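Local coordinates for SusD superfamily protein (Bacteroides vulgatus ATCC 8482, PDB 3JQ0) that probably binds nutrients, likely sugars, at the bacterial outer membrane, at residues T17-L22 with Y108-Y113; E151-I156 with Y193-R198; K158-S163 with A183-L188; Y171-K174 with W180-A183. All blocks are in the same frame, centred on the assembly; numbering follows the deposited sequence.

Interaction 1 (T17-L22 with Y108-Y113); sequences TGLHAL and YGMRAY
Met110, present as selenomethionine, lays its SE atom over one face of the His20 imidazole, with SE 3.8 Å from the centroid of the His20 ring and 12° off the ring normal. The approach is that of a Met-aromatic contact, made above the middle of the ring. The bend at chi3 (-74°) then turns the terminal methyl to the side of the ring where Leu19 lies, with Met110 CE 3.7 Å from His20 CE1. The same methyl rests against Leu19, 3.9 Å from Met110 CE to Leu19 CD1, so a single carbon fills the angle between an imidazole and a branched side chain. Met110 has a second conformer, and these contacts belong to the one described here. The pairing joins helix 9-25 to helix 97-122 within the TPR-related helical part of the SusD fold. With 8.8 Å between Leu19 CA and Met110 CA, the side chains rather than the backbones bridge the gap. His20 NE2 accepts a hydrogen bond from Trp180 N, while His20 ND1 bonds to Asn16 O on the preceding helical turn; gripped at both nitrogens, the imidazole has little freedom to turn, and the pattern is consistent with a proton on ND1. Replacing His20 with an alanine would probably open a gap beneath the selenium and leave Trp180 N without its acceptor. Phe179 also meets the ring, its plane inclined by about 35°. Leu19, for its part, packs on Gln81 and Met85 of helix 75-91.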
loop_
_atom_site.group_PDB
_atom_site.type_symbol
_atom_site.label_atom_id
_atom_site.label_comp_id
_atom_site.label_asym_id
_atom_site.label_seq_id
_atom_site.Cartn_x
_atom_site.Cartn_y
_atom_site.Cartn_z
ATOM N N THR A 17 -7.961 20.394 -4.911
ATOM C CA THR A 17 -7.853 19.428 -5.972
ATOM C C THR A 17 -6.361 19.245 -6.331
ATOM O O THR A 17 -5.878 18.120 -6.530
ATOM C CB THR A 17 -8.718 19.862 -7.180
ATOM O OG1 THR A 17 -10.068 19.912 -6.727
ATOM C CG2 THR A 17 -8.588 18.894 -8.344
ATOM N N GLY A 18 -5.627 20.358 -6.385
ATOM C CA GLY A 18 -4.212 20.304 -6.639
ATOM C C GLY A 18 -3.426 19.544 -5.569
ATOM O O GLY A 18 -2.467 18.806 -5.913
ATOM N N LEU A 19 -3.787 19.703 -4.299
ATOM C CA LEU A 19 -3.115 18.945 -3.219
ATOM C C LEU A 19 -3.288 17.456 -3.462
ATOM O O LEU A 19 -2.358 16.653 -3.310
ATOM C CB LEU A 19 -3.672 19.293 -1.858
ATOM C CG LEU A 19 -3.401 20.715 -1.405
ATOM C CD1 LEU A 19 -4.041 20.922 -0.008
ATOM C CD2 LEU A 19 -1.925 21.050 -1.395
ATOM N N HIS A 20 -4.499 17.055 -3.786
ATOM C CA HIS A 20 -4.794 15.655 -4.052
ATOM C C HIS A 20 -4.048 15.138 -5.288
ATOM O O HIS A 20 -3.568 14.001 -5.307
ATOM C CB HIS A 20 -6.303 15.416 -4.108
ATOM C CG HIS A 20 -6.974 15.455 -2.760
ATOM N ND1 HIS A 20 -7.306 16.620 -2.087
ATOM C CD2 HIS A 20 -7.395 14.429 -1.966
ATOM C CE1 HIS A 20 -7.915 16.270 -0.956
ATOM N NE2 HIS A 20 -7.942 14.956 -0.824
ATOM N N ALA A 21 -3.883 15.978 -6.304
ATOM C CA ALA A 21 -3.081 15.618 -7.473
ATOM C C ALA A 21 -1.619 15.472 -7.113
ATOM O O ALA A 21 -0.941 14.549 -7.597
ATOM C CB ALA A 21 -3.289 16.652 -8.611
ATOM N N LEU A 22 -1.088 16.318 -6.216
ATOM C CA LEU A 22 0.273 16.142 -5.736
ATOM C C LEU A 22 0.461 14.825 -5.006
ATOM O O LEU A 22 1.465 14.128 -5.187
ATOM C CB LEU A 22 0.698 17.298 -4.859
ATOM C CG LEU A 22 0.887 18.673 -5.527
ATOM C CD1 LEU A 22 1.106 19.749 -4.460
ATOM C CD2 LEU A 22 2.058 18.628 -6.549
ATOM N N TYR A 108 -5.054 18.802 7.316
ATOM C CA TYR A 108 -4.347 18.256 8.493
ATOM C C TYR A 108 -4.125 16.738 8.313
ATOM O O TYR A 108 -3.066 16.218 8.698
ATOM C CB TYR A 108 -5.125 18.569 9.758
ATOM C CG TYR A 108 -4.984 19.977 10.281
ATOM C CD1 TYR A 108 -3.767 20.460 10.680
ATOM C CD2 TYR A 108 -6.089 20.822 10.366
ATOM C CE1 TYR A 108 -3.619 21.748 11.193
ATOM C CE2 TYR A 108 -5.962 22.118 10.882
ATOM C CZ TYR A 108 -4.732 22.561 11.279
ATOM O OH TYR A 108 -4.602 23.840 11.799
ATOM N N GLY A 109 -5.118 16.025 7.784
ATOM C CA GLY A 109 -4.992 14.571 7.610
ATOM C C GLY A 109 -3.886 14.232 6.617
ATOM O O GLY A 109 -3.055 13.353 6.883
HETATM N N MSE A 110 -3.876 14.929 5.464
HETATM C CA MSE A 110 -2.832 14.681 4.466
HETATM C C MSE A 110 -1.450 15.021 4.999
HETATM O O MSE A 110 -0.464 14.313 4.677
HETATM C CB MSE A 110 -3.109 15.427 3.176
HETATM C CG MSE A 110 -4.300 14.913 2.359
HETATM SE SE MSE A 110 -4.492 15.785 0.643
HETATM C CE MSE A 110 -5.191 17.484 1.289
ATOM N N ARG A 111 -1.335 16.082 5.799
ATOM C CA ARG A 111 -0.032 16.413 6.352
ATOM C C ARG A 111 0.486 15.288 7.258
ATOM O O ARG A 111 1.633 14.833 7.148
ATOM C CB ARG A 111 -0.055 17.761 7.101
ATOM C CG ARG A 111 1.320 18.179 7.588
ATOM C CD ARG A 111 1.420 19.622 7.959
ATOM N NE ARG A 111 0.743 19.906 9.203
ATOM C CZ ARG A 111 0.635 21.133 9.709
ATOM N NH1 ARG A 111 1.028 22.159 9.011
ATOM N NH2 ARG A 111 0.097 21.296 10.877
ATOM N N ALA A 112 -0.379 14.808 8.144
ATOM C CA ALA A 112 -0.033 13.697 9.041
ATOM C C ALA A 112 0.334 12.452 8.225
ATOM O O ALA A 112 1.265 11.732 8.576
ATOM C CB ALA A 112 -1.197 13.414 9.975
ATOM N N TYR A 113 -0.416 12.193 7.154
ATOM C CA TYR A 113 -0.188 11.020 6.319
ATOM C C TYR A 113 1.217 11.015 5.722
ATOM O O TYR A 113 1.949 10.024 5.750
ATOM C CB TYR A 113 -1.268 11.013 5.212
ATOM C CG TYR A 113 -1.129 9.855 4.270
ATOM C CD1 TYR A 113 -1.542 8.562 4.616
ATOM C CD2 TYR A 113 -0.541 10.027 3.022
ATOM C CE1 TYR A 113 -1.350 7.477 3.731
ATOM C CE2 TYR A 113 -0.394 8.972 2.150
ATOM C CZ TYR A 113 -0.745 7.721 2.506
ATOM O OH TYR A 113 -0.493 6.647 1.659
#

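Interaction 2 (E151-I156 with Y193-R198)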
loop_
_atom_site.group_PDB
_atom_site.type_symbol
_atom_site.label_atom_id
_atom_site.label_comp_id
_atom_site.label_asym_id
_atom_site.label_seq_id
_atom_site.Cartn_x
_atom_site.Cartn_y
_atom_site.Cartn_z
ATOM N N GLU A 151 9.298 13.439 18.398
ATOM C CA GLU A 151 8.665 14.705 18.125
ATOM C C GLU A 151 7.944 14.685 16.798
ATOM O O GLU A 151 6.889 15.316 16.661
ATOM C CB GLU A 151 9.662 15.857 18.170
ATOM C CG GLU A 151 10.209 16.090 19.551
ATOM C CD GLU A 151 11.203 17.229 19.620
ATOM O OE1 GLU A 151 11.243 18.064 18.697
ATOM O OE2 GLU A 151 11.944 17.245 20.636
ATOM N N VAL A 152 8.474 13.956 15.799
ATOM C CA VAL A 152 7.736 13.753 14.558
ATOM C C VAL A 152 6.393 13.087 14.824
ATOM O O VAL A 152 5.343 13.520 14.344
ATOM C CB VAL A 152 8.589 12.975 13.515
ATOM C CG1 VAL A 152 7.765 12.741 12.232
ATOM C CG2 VAL A 152 9.934 13.703 13.219
HETATM N N MSE A 153 6.399 12.018 15.617
HETATM C CA MSE A 153 5.161 11.343 15.971
HETATM C C MSE A 153 4.218 12.217 16.757
HETATM O O MSE A 153 3.012 12.188 16.535
HETATM C CB MSE A 153 5.436 10.004 16.705
HETATM C CG MSE A 153 4.158 9.306 17.131
HETATM SE SE MSE A 153 2.974 8.881 15.640
HETATM C CE MSE A 153 3.690 7.129 15.190
ATOM N N GLU A 154 4.737 13.032 17.675
ATOM C CA GLU A 154 3.865 13.974 18.384
ATOM C C GLU A 154 3.159 14.936 17.415
ATOM O O GLU A 154 1.983 15.229 17.579
ATOM C CB GLU A 154 4.645 14.808 19.436
ATOM C CG GLU A 154 5.217 14.080 20.685
ATOM C CD GLU A 154 6.405 14.874 21.353
ATOM O OE1 GLU A 154 6.535 16.104 21.146
ATOM O OE2 GLU A 154 7.215 14.277 22.081
ATOM N N GLN A 155 3.874 15.406 16.381
ATOM C CA GLN A 155 3.264 16.279 15.392
ATOM C C GLN A 155 2.212 15.529 14.561
ATOM O O GLN A 155 1.127 16.081 14.290
ATOM C CB GLN A 155 4.338 16.890 14.490
ATOM C CG GLN A 155 3.733 17.835 13.449
ATOM C CD GLN A 155 3.075 19.054 14.049
ATOM O OE1 GLN A 155 3.564 19.589 15.043
ATOM N NE2 GLN A 155 1.947 19.490 13.467
ATOM N N ILE A 156 2.504 14.298 14.175
ATOM C CA ILE A 156 1.544 13.483 13.468
ATOM C C ILE A 156 0.250 13.386 14.305
ATOM O O ILE A 156 -0.863 13.552 13.773
ATOM C CB ILE A 156 2.137 12.086 13.131
ATOM C CG1 ILE A 156 3.202 12.204 12.063
ATOM C CG2 ILE A 156 1.061 11.065 12.766
ATOM C CD1 ILE A 156 4.124 11.001 11.971
ATOM N N TYR A 193 -1.181 5.033 15.984
ATOM C CA TYR A 193 -1.175 4.581 17.363
ATOM C C TYR A 193 -0.726 3.124 17.468
ATOM O O TYR A 193 -0.134 2.756 18.497
ATOM C CB TYR A 193 -2.509 4.897 18.058
ATOM C CG TYR A 193 -2.637 6.331 18.427
ATOM C CD1 TYR A 193 -3.080 7.302 17.538
ATOM C CD2 TYR A 193 -2.339 6.755 19.724
ATOM C CE1 TYR A 193 -3.177 8.625 17.911
ATOM C CE2 TYR A 193 -2.451 8.079 20.104
ATOM C CZ TYR A 193 -2.867 9.022 19.185
ATOM O OH TYR A 193 -2.988 10.354 19.546
ATOM N N LEU A 194 -0.964 2.273 16.462
ATOM C CA LEU A 194 -0.291 0.976 16.478
ATOM C C LEU A 194 1.224 1.136 16.474
ATOM O O LEU A 194 1.940 0.461 17.234
ATOM C CB LEU A 194 -0.708 0.116 15.268
ATOM C CG LEU A 194 -2.043 -0.586 15.299
ATOM C CD1 LEU A 194 -2.248 -1.368 13.988
ATOM C CD2 LEU A 194 -2.146 -1.539 16.493
ATOM N N TRP A 195 1.727 2.043 15.638
ATOM C CA TRP A 195 3.141 2.243 15.496
ATOM C C TRP A 195 3.737 2.791 16.802
ATOM O O TRP A 195 4.731 2.283 17.338
ATOM C CB TRP A 195 3.461 3.214 14.358
ATOM C CG TRP A 195 4.918 3.350 14.089
ATOM C CD1 TRP A 195 5.786 4.195 14.709
ATOM C CD2 TRP A 195 5.703 2.575 13.182
ATOM N NE1 TRP A 195 7.054 3.995 14.244
ATOM C CE2 TRP A 195 7.023 3.016 13.293
ATOM C CE3 TRP A 195 5.402 1.555 12.265
ATOM C CZ2 TRP A 195 8.068 2.474 12.536
ATOM C CZ3 TRP A 195 6.426 1.011 11.541
ATOM C CH2 TRP A 195 7.741 1.496 11.659
ATOM N N SER A 196 3.110 3.814 17.376
ATOM C CA SER A 196 3.683 4.281 18.646
ATOM C C SER A 196 3.535 3.237 19.740
ATOM O O SER A 196 4.446 3.086 20.554
ATOM C CB SER A 196 3.116 5.600 19.101
ATOM O OG SER A 196 1.733 5.542 19.369
ATOM N N GLY A 197 2.444 2.465 19.735
ATOM C CA GLY A 197 2.253 1.436 20.747
ATOM C C GLY A 197 3.344 0.354 20.693
ATOM O O GLY A 197 3.843 -0.079 21.729
ATOM N N ARG A 198 3.681 -0.098 19.478
ATOM C CA ARG A 198 4.561 -1.238 19.287
ATOM C C ARG A 198 6.010 -0.854 19.061
ATOM O O ARG A 198 6.904 -1.584 19.524
ATOM C CB ARG A 198 4.011 -2.074 18.132
ATOM C CG ARG A 198 4.797 -3.328 17.767
ATOM C CD ARG A 198 4.697 -4.407 18.850
ATOM N NE ARG A 198 5.380 -5.595 18.355
ATOM C CZ ARG A 198 5.134 -6.841 18.719
ATOM N NH1 ARG A 198 4.213 -7.110 19.631
ATOM N NH2 ARG A 198 5.780 -7.799 18.119
#
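Two successive bends in the Met153 chain, at chi2 (59°) and chi3 (89°), swing its terminal methyl across to Trp195, whose own CG stands anti to the backbone N (chi1 -174°). The result joins helix 149-167 to helix 182-199, consecutive members of the TPR-related helical region of a SusD-type protein. Met153 is present as selenomethionine, and its CE atom does the touching. It meets the indole at the five-membered ring, 3.6 Å from Met153 CE to Trp195 CD1, arriving obliquely. The base of the same side chain is also engaged, with Trp195 CB 4.0 Å from Met153 CE. The backbones stay apart, 7.7 Å between Met153 CA and Ser196 CA, so this end of the helix pair is bridged by the terminal methyl of one long side chain. Further residues close in around the two: Met200 touches both Met153 and Trp195, while Leu119 and Arg120 of helix 97-122 lie against Met153 and Trp195 respectively. Beyond the tryptophan the methyl leans on the neighbouring residue, where it reaches both backbone and side chain: Met153 CE is 4.0 Å from Ser196 N and 4.2 Å from Ser196 CB.

Interaction 3 (K158-S163 with A183-L188); sequences KDIQAS and AATQML
Ser163 OG takes a hydrogen bond from Thr185 OG1 at 2.7 Å and is bonded in turn to Gly105 O of helix 97-122. The pair fastens together the two arms of a helical hairpin, helices 149-167 and 182-199, whose segments here run nearly antiparallel at 153° with their axes 10.0 Å apart. Thr185 OG1 also accepts from Trp180 NE1, so a buried relay runs from the indole N-H through two hydroxyls to a main-chain carbonyl, and both hydroxyls are satisfied. Thr185 serves two neighbours by its torsion: chi1 of -71° keeps OG1 beside the backbone N, aimed at the serine, and sets CG2 between Ser163 and Ile160. A valine at Thr185 would probably break the relay, taking the donor from Ser163 OG and the acceptor from Trp180 NE1. Next to the polar pair the interface becomes apolar. Ile160 and Thr185 run antiparallel alongside each other, with 4.2 Å between Ile160 CG2 and Thr185 CG2. Leu188, which also packs on Ala112 and Phe116 of helix 97-122, meets the other branch of the isoleucine. There the two chains cross, and Ile160 CD1 lies 4.2 Å from Leu188 CG.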
loop_
_atom_site.group_PDB
_atom_site.type_symbol
_atom_site.label_atom_id
_atom_site.label_comp_id
_atom_site.label_asym_id
_atom_site.label_seq_id
_atom_site.Cartn_x
_atom_site.Cartn_y
_atom_site.Cartn_z
ATOM N N LYS A 158 -0.803 15.384 16.673
ATOM C CA LYS A 158 -1.443 16.678 16.760
ATOM C C LYS A 158 -2.267 16.980 15.513
ATOM O O LYS A 158 -3.376 17.493 15.589
ATOM C CB LYS A 158 -0.359 17.737 17.004
ATOM C CG LYS A 158 -0.865 19.163 17.255
ATOM C CD LYS A 158 0.291 20.131 17.428
ATOM C CE LYS A 158 -0.212 21.567 17.578
ATOM N NZ LYS A 158 0.830 22.608 17.467
ATOM N N ASP A 159 -1.691 16.651 14.346
ATOM C CA ASP A 159 -2.413 16.864 13.093
ATOM C C ASP A 159 -3.603 15.915 12.950
ATOM O O ASP A 159 -4.626 16.308 12.403
ATOM C CB ASP A 159 -1.435 16.745 11.940
ATOM C CG ASP A 159 -0.559 17.971 11.793
ATOM O OD1 ASP A 159 -0.971 19.069 12.229
ATOM O OD2 ASP A 159 0.535 17.835 11.158
ATOM N N ILE A 160 -3.466 14.661 13.397
ATOM C CA ILE A 160 -4.588 13.729 13.394
ATOM C C ILE A 160 -5.732 14.312 14.266
ATOM O O ILE A 160 -6.905 14.287 13.881
ATOM C CB ILE A 160 -4.166 12.331 13.878
ATOM C CG1 ILE A 160 -3.311 11.651 12.810
ATOM C CG2 ILE A 160 -5.383 11.503 14.283
ATOM C CD1 ILE A 160 -2.578 10.424 13.293
ATOM N N GLN A 161 -5.373 14.808 15.460
ATOM C CA GLN A 161 -6.385 15.403 16.336
ATOM C C GLN A 161 -7.055 16.592 15.644
ATOM O O GLN A 161 -8.262 16.740 15.693
ATOM C CB GLN A 161 -5.737 15.792 17.680
ATOM C CG GLN A 161 -6.659 16.500 18.678
ATOM C CD GLN A 161 -5.860 16.954 19.894
ATOM O OE1 GLN A 161 -4.865 17.696 19.763
ATOM N NE2 GLN A 161 -6.257 16.516 21.051
ATOM N N ALA A 162 -6.254 17.479 15.049
ATOM C CA ALA A 162 -6.801 18.635 14.352
ATOM C C ALA A 162 -7.744 18.201 13.229
ATOM O O ALA A 162 -8.819 18.772 13.008
ATOM C CB ALA A 162 -5.706 19.550 13.834
ATOM N N SER A 163 -7.330 17.168 12.488
ATOM C CA SER A 163 -8.129 16.654 11.376
ATOM C C SER A 163 -9.472 16.112 11.869
ATOM O O SER A 163 -10.532 16.476 11.349
ATOM C CB SER A 163 -7.350 15.573 10.649
ATOM O OG SER A 163 -8.154 15.003 9.604
ATOM N N ALA A 183 -12.987 9.092 7.579
ATOM C CA ALA A 183 -12.616 7.708 7.745
ATOM C C ALA A 183 -11.151 7.499 7.358
ATOM O O ALA A 183 -10.494 6.638 7.922
ATOM C CB ALA A 183 -13.533 6.773 6.947
ATOM N N ALA A 184 -10.634 8.272 6.412
ATOM C CA ALA A 184 -9.218 8.211 6.074
ATOM C C ALA A 184 -8.369 8.640 7.287
ATOM O O ALA A 184 -7.362 8.009 7.652
ATOM C CB ALA A 184 -8.875 9.055 4.853
ATOM N N THR A 185 -8.768 9.737 7.950
ATOM C CA THR A 185 -8.076 10.165 9.176
ATOM C C THR A 185 -8.150 9.070 10.257
ATOM O O THR A 185 -7.146 8.844 10.942
ATOM C CB THR A 185 -8.624 11.493 9.699
ATOM O OG1 THR A 185 -8.193 12.471 8.775
ATOM C CG2 THR A 185 -8.072 11.821 11.093
ATOM N N GLN A 186 -9.279 8.404 10.449
ATOM C CA GLN A 186 -9.356 7.339 11.451
ATOM C C GLN A 186 -8.466 6.135 11.107
ATOM O O GLN A 186 -7.849 5.577 11.990
ATOM C CB GLN A 186 -10.789 6.911 11.721
ATOM C CG GLN A 186 -11.634 8.027 12.321
ATOM C CD GLN A 186 -11.079 8.518 13.634
ATOM O OE1 GLN A 186 -10.910 7.736 14.591
ATOM N NE2 GLN A 186 -10.790 9.813 13.695
HETATM N N MSE A 187 -8.362 5.782 9.811
HETATM C CA MSE A 187 -7.430 4.741 9.396
HETATM C C MSE A 187 -6.009 5.134 9.762
HETATM O O MSE A 187 -5.248 4.340 10.336
HETATM C CB MSE A 187 -7.517 4.508 7.878
HETATM C CG MSE A 187 -8.661 3.632 7.402
HETATM SE SE MSE A 187 -8.639 1.831 8.103
HETATM C CE MSE A 187 -7.001 1.217 7.394
ATOM N N LEU A 188 -5.596 6.337 9.399
ATOM C CA LEU A 188 -4.249 6.809 9.670
ATOM C C LEU A 188 -4.014 6.859 11.182
ATOM O O LEU A 188 -2.947 6.488 11.669
ATOM C CB LEU A 188 -4.061 8.183 9.050
ATOM C CG LEU A 188 -2.756 8.883 9.417
ATOM C CD1 LEU A 188 -1.534 8.103 8.942
ATOM C CD2 LEU A 188 -2.759 10.308 8.845
#

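Interaction 4 (Y171-K174 with W180-A183); sequences YSFK and WSAA
Tyr171 and Ala182 make the main apolar contact, a CH-pi interaction in which Ala182 CB stands 3.8 Å from the centroid of the Tyr171 ring and 10° off its normal. The methyl is thus centred over one ring face, while Tyr171 CD2 also comes near Ala183. Tyr171 has a second conformer, so this account holds for one of two. Phe173 supplies a second ring, which meets the serine obliquely, 3.4 Å from Phe173 CE1 to Ser181 OG.

The polar link between the two segments is carried by water. One molecule donates to Tyr171 O at 2.7 Å and to Ser181 OG at 3.0 Å, and accepts from Ala183 N at 2.9 Å. A second donates to Ser172 O at 2.7 Å and accepts from Ala182 N at 2.9 Å. The N-H groups of a helix's first turn have no carbonyl of a preceding helical turn to bond to; here water couples two of them to loop carbonyls.

Capping and turn geometry complete the arrangement. Ser181 is the N-cap of helix 182-199, and its chi1 of 69° directs OG to a weak bond with Ala184 N. Phe173 centres an inverse gamma turn, closed weakly from Lys174 N to Ser172 O.

The loop is pinned to helix 97-122 by Tyr102 OH, which bonds Ser172 O and Lys174 N. Phe167 of helix 149-167 packs on Ala182, Ala220 beyond helix 204-217 touches Phe173 and Ala183, and the Trp180 ring meets Phe245 of strand 243-247 edge-to-face.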
loop_
_atom_site.group_PDB
_atom_site.type_symbol
_atom_site.label_atom_id
_atom_site.label_comp_id
_atom_site.label_asym_id
_atom_site.label_seq_id
_atom_site.Cartn_x
_atom_site.Cartn_y
_atom_site.Cartn_z
ATOM N N TYR A 171 -18.675 11.972 8.582
ATOM C CA TYR A 171 -17.963 10.861 7.948
ATOM C C TYR A 171 -18.437 10.555 6.527
ATOM O O TYR A 171 -17.965 9.635 5.903
ATOM C CB TYR A 171 -18.153 9.615 8.784
ATOM C CG TYR A 171 -17.204 9.491 9.937
ATOM C CD1 TYR A 171 -17.301 10.306 11.071
ATOM C CD2 TYR A 171 -16.186 8.583 9.891
ATOM C CE1 TYR A 171 -16.409 10.153 12.148
ATOM C CE2 TYR A 171 -15.305 8.461 10.948
ATOM C CZ TYR A 171 -15.430 9.202 12.082
ATOM O OH TYR A 171 -14.547 8.977 13.110
ATOM N N SER A 172 -19.377 11.339 6.042
ATOM C CA SER A 172 -19.745 11.306 4.653
ATOM C C SER A 172 -18.481 11.498 3.813
ATOM O O SER A 172 -17.530 12.177 4.197
ATOM C CB SER A 172 -20.702 12.467 4.353
ATOM O OG SER A 172 -19.975 13.706 4.089
ATOM N N PHE A 173 -18.483 10.956 2.609
ATOM C CA PHE A 173 -17.408 11.205 1.643
ATOM C C PHE A 173 -17.893 12.417 0.850
ATOM O O PHE A 173 -18.315 12.298 -0.301
ATOM C CB PHE A 173 -17.185 9.972 0.752
ATOM C CG PHE A 173 -16.691 8.765 1.507
ATOM C CD1 PHE A 173 -15.373 8.694 1.927
ATOM C CD2 PHE A 173 -17.531 7.695 1.796
ATOM C CE1 PHE A 173 -14.916 7.601 2.610
ATOM C CE2 PHE A 173 -17.079 6.626 2.492
ATOM C CZ PHE A 173 -15.751 6.567 2.884
ATOM N N LYS A 174 -17.798 13.589 1.478
ATOM C CA LYS A 174 -18.355 14.812 0.919
ATOM C C LYS A 174 -17.775 15.138 -0.439
ATOM O O LYS A 174 -18.482 15.643 -1.292
ATOM C CB LYS A 174 -18.127 15.995 1.865
ATOM C CG LYS A 174 -18.674 17.341 1.378
ATOM C CD LYS A 174 -18.257 18.410 2.413
ATOM C CE LYS A 174 -18.681 19.833 2.098
ATOM N NZ LYS A 174 -17.492 20.667 1.713
ATOM N N TRP A 180 -9.604 12.971 0.576
ATOM C CA TRP A 180 -9.443 12.633 1.966
ATOM C C TRP A 180 -10.749 12.876 2.736
ATOM O O TRP A 180 -11.526 13.758 2.393
ATOM C CB TRP A 180 -8.255 13.404 2.581
ATOM C CG TRP A 180 -7.741 12.829 3.868
ATOM C CD1 TRP A 180 -8.175 13.114 5.145
ATOM C CD2 TRP A 180 -6.707 11.850 3.995
ATOM N NE1 TRP A 180 -7.439 12.385 6.041
ATOM C CE2 TRP A 180 -6.551 11.588 5.387
ATOM C CE3 TRP A 180 -5.875 11.198 3.087
ATOM C CZ2 TRP A 180 -5.642 10.674 5.880
ATOM C CZ3 TRP A 180 -4.949 10.273 3.578
ATOM C CH2 TRP A 180 -4.835 10.035 4.964
ATOM N N SER A 181 -10.986 12.103 3.789
ATOM C CA SER A 181 -12.273 12.113 4.518
ATOM C C SER A 181 -12.021 11.737 5.973
ATOM O O SER A 181 -10.910 11.313 6.368
ATOM C CB SER A 181 -13.237 11.106 3.895
ATOM O OG SER A 181 -12.789 9.781 4.130
ATOM N N ALA A 182 -13.073 11.804 6.783
ATOM C CA ALA A 182 -12.965 11.458 8.187
ATOM C C ALA A 182 -12.513 10.022 8.415
ATOM O O ALA A 182 -11.720 9.748 9.326
ATOM C CB ALA A 182 -14.276 11.716 8.917
ATOM N N ALA A 183 -12.987 9.092 7.579
ATOM C CA ALA A 183 -12.616 7.708 7.745
ATOM C C ALA A 183 -11.151 7.499 7.358
ATOM O O ALA A 183 -10.494 6.638 7.922
ATOM C CB ALA A 183 -13.533 6.773 6.947
HETATM O O HOH W 1 -15.280 9.242 5.756
HETATM O O HOH W 2 -15.676 12.761 6.036
#

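In the fold
Interaction 1 joins helix 9-25 to helix 97-122; helices 149-167 and 182-199 pair in both interactions 2 and 3, whose centres lie 12 Å apart along the same hairpin. Interaction 4 sits in the connection between those two helices, nested inside interaction 2 and sharing Ala183 with interaction 3, 11 Å away between centres. Interaction 1 closes earlier in the chain, yet touches all the others: interaction 3 through the Arg111-Asp159 salt bridge, interaction 4 through Trp180, interaction 2 by packing of Arg111 on Gln155. Interactions 2 and 4, 23 Å apart between centres, do not touch. Together the four contacts tie helices 9-25, 97-122, 149-167 and 182-199 into the TPR-related scaffold of this SusD-family protein.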